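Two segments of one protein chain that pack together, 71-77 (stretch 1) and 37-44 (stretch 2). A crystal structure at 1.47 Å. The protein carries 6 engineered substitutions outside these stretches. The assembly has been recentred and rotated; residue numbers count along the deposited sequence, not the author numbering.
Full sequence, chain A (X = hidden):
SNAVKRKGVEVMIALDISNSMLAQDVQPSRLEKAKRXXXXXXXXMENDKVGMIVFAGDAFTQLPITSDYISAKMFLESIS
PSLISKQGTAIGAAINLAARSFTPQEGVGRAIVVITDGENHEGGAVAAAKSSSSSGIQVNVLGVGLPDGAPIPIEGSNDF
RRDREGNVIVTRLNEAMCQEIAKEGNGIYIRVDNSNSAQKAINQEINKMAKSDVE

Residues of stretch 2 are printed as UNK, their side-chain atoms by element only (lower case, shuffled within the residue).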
# COMPACT_ATOMS: atom_id res chain seq x y z
N SER A 71 5.66 5.26 16.63
CA SER A 71 5.49 3.82 16.65
C SER A 71 5.31 3.25 15.25
O SER A 71 5.86 2.20 14.92
CB SER A 71 4.29 3.43 17.51
OG SER A 71 4.08 2.03 17.47
N ALA A 72 4.54 3.94 14.42
CA ALA A 72 4.34 3.53 13.04
C ALA A 72 5.67 3.42 12.31
O ALA A 72 5.93 2.43 11.64
CB ALA A 72 3.41 4.51 12.32
N LYS A 73 6.52 4.44 12.46
CA LYS A 73 7.83 4.42 11.83
C LYS A 73 8.64 3.21 12.28
O LYS A 73 9.38 2.63 11.49
CB LYS A 73 8.61 5.70 12.12
CG LYS A 73 7.89 6.97 11.73
CD LYS A 73 8.81 8.01 11.09
CE LYS A 73 10.02 8.31 11.95
NZ LYS A 73 10.75 9.55 11.51
N MSE A 74 8.50 2.84 13.54
CA MSE A 74 9.24 1.72 14.10
C MSE A 74 8.81 0.36 13.53
O MSE A 74 9.66 -0.51 13.28
CB MSE A 74 9.16 1.74 15.63
CG MSE A 74 9.77 3.01 16.24
SE MSE A 74 11.69 3.14 15.88
CE MSE A 74 11.68 4.29 14.30
N PHE A 75 7.52 0.19 13.29
CA PHE A 75 7.02 -1.02 12.64
C PHE A 75 7.64 -1.21 11.25
O PHE A 75 7.90 -2.34 10.83
CB PHE A 75 5.49 -0.98 12.54
CG PHE A 75 4.78 -1.52 13.75
CD1 PHE A 75 4.67 -0.75 14.91
CD2 PHE A 75 4.19 -2.77 13.72
CE1 PHE A 75 4.01 -1.25 16.03
CE2 PHE A 75 3.53 -3.27 14.83
CZ PHE A 75 3.44 -2.51 15.98
N LEU A 76 7.89 -0.12 10.53
CA LEU A 76 8.53 -0.23 9.22
C LEU A 76 9.86 -0.99 9.26
O LEU A 76 10.14 -1.78 8.37
CB LEU A 76 8.75 1.16 8.61
CG LEU A 76 7.48 1.97 8.35
CD1 LEU A 76 7.87 3.40 7.96
CD2 LEU A 76 6.64 1.32 7.26
N GLU A 77 10.68 -0.75 10.29
CA GLU A 77 12.01 -1.35 10.36
C GLU A 77 11.97 -2.87 10.43
O GLU A 77 12.88 -3.55 9.94
CB GLU A 77 12.80 -0.79 11.55
CG GLU A 77 13.43 -1.87 12.45
CD GLU A 77 14.88 -1.60 12.80
OE1 GLU A 77 15.73 -2.48 12.55
OE2 GLU A 77 15.17 -0.51 13.34
N UNK A 37 8.23 6.29 2.07
CA UNK A 37 7.05 7.12 1.82
C UNK A 37 6.17 7.16 3.07
O UNK A 37 5.73 8.23 3.49
c UNK A 37 5.05 7.24 -1.48
c UNK A 37 4.00 7.69 0.73
c UNK A 37 5.31 7.60 -0.03
c UNK A 37 6.27 6.60 0.61
N UNK A 38 5.94 5.99 3.66
CA UNK A 38 5.11 5.90 4.86
C UNK A 38 5.73 6.70 6.00
O UNK A 38 5.03 7.43 6.71
c UNK A 38 4.21 4.35 6.64
c UNK A 38 4.92 4.44 5.28
c UNK A 38 4.05 2.24 4.40
c UNK A 38 4.08 3.72 4.23
N UNK A 39 7.05 6.59 6.14
CA UNK A 39 7.77 7.36 7.14
C UNK A 39 7.57 8.86 6.95
O UNK A 39 7.31 9.59 7.91
o UNK A 39 9.97 7.66 8.13
c UNK A 39 9.26 7.01 7.09
N UNK A 40 7.70 9.33 5.71
CA UNK A 40 7.48 10.75 5.41
C UNK A 40 6.05 11.14 5.70
O UNK A 40 5.78 12.21 6.26
c UNK A 40 7.82 11.07 3.95
c UNK A 40 10.17 11.28 4.69
n UNK A 40 12.49 11.42 5.53
c UNK A 40 11.62 10.94 4.42
c UNK A 40 9.26 10.81 3.58
N UNK A 41 5.13 10.27 5.30
CA UNK A 41 3.70 10.51 5.45
C UNK A 41 3.32 10.74 6.91
O UNK A 41 2.62 11.71 7.23
c UNK A 41 2.91 9.34 4.85
c UNK A 41 1.38 9.43 4.84
c UNK A 41 0.81 8.25 4.08
c UNK A 41 0.95 10.72 4.21
N UNK A 42 3.79 9.87 7.79
CA UNK A 42 3.48 10.01 9.21
C UNK A 42 4.20 11.19 9.86
O UNK A 42 3.64 11.85 10.74
c UNK A 42 3.72 8.71 10.02
c UNK A 42 5.19 8.37 10.09
c UNK A 42 2.93 7.56 9.42
N UNK A 43 5.44 11.47 9.43
CA UNK A 43 6.19 12.60 9.97
C UNK A 43 5.53 13.92 9.58
O UNK A 43 5.74 14.94 10.23
o UNK A 43 9.72 11.49 9.99
c UNK A 43 7.66 12.59 9.51
c UNK A 43 8.55 11.71 10.37
o UNK A 43 8.09 11.25 11.44
N UNK A 44 4.73 13.88 8.52
CA UNK A 44 3.99 15.05 8.08
C UNK A 44 2.58 15.15 8.64
O UNK A 44 1.79 15.98 8.18

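Position 37 has four side-chain carbons, forked at the second. Its CA-to-CB bond points away from stretch 1, and the side chain touches nothing on stretch 1. The fork one carbon out from CB marks Leu 37. It is buried, but not by this contact.

Position 38 also has four carbons, but the fork is at the first, and one arm is two carbons long. The CA-to-CB bond points toward stretch 1, and a carbon of the side chain meets Leu 76. Branching at CB with unequal arms gives Ile 38. Its CG2, the short arm, lies 3.9 Å from CD2 of Leu 76, an apolar contact between two buried side chains.

Position 39 carries one carbon and one oxygen. This is the point where the backbones come nearest: its CA is 5.5 Å from CA of Lys 73. A carbon followed by a single oxygen is Ser 39. Its CA-to-CB bond points sideways. CD of Lys 73 lies 3.2 Å from OG of Ser 39, a close contact of carbon with oxygen. CD1 of Leu 76 reaches to 3.8 Å from the backbone N of Ser 39 and to 4.0 Å from its CB.

Position 40 shows four carbons in a row ending in nitrogen. Its CA-to-CB bond points away, and the side chain touches nothing on stretch 1. The unbranched chain with a terminal nitrogen is Lys 40. It touches a crystal neighbour instead.

Position 41 has four carbons forked at the second, the same pattern as at 37. It is out of reach of stretch 1. This is Leu 41, buried elsewhere in the structure.

Position 42 has three carbons, one carrying the other two. Its CA-to-CB bond points toward stretch 1, and the side chain touches Ala 72 and Lys 73. A short fork at CB is Val 42. Its CG1 lies 4.2 Å from CB of Ala 72, and its CG2 lies 3.5 Å from CG of Lys 73. The aliphatic part of the lysine thus packs on the valine.

Position 43 has two carbons, the second carrying two oxygens. One oxygen is close to the ammonium group of Lys 73. The short carboxylate is Asp 43. NZ of Lys 73 donates a hydrogen bond to OD2 of Asp 43 at 2.7 Å, within a salt bridge.

Position 44 has no side-chain atoms, so it is Gly 44. It is the first residue after the helix to leave helical phi/psi.

The two helices run nearly antiparallel, at 173°, with axes 9.5 Å apart at closest approach. Ala 72 and Leu 76, one turn apart, supply apolar contacts to Val 42 and Ile 38. Lys 73 starts out sideways from its CA-to-CB bond, passes Ser 39 and Val 42 with its carbons, and ends at Asp 43. The two stretches together bury 306 Å², both sides summed, through apolar packing, contacts with Ser 39 and one salt bridge.

Stretch 2 (37-44) LISKLVDG
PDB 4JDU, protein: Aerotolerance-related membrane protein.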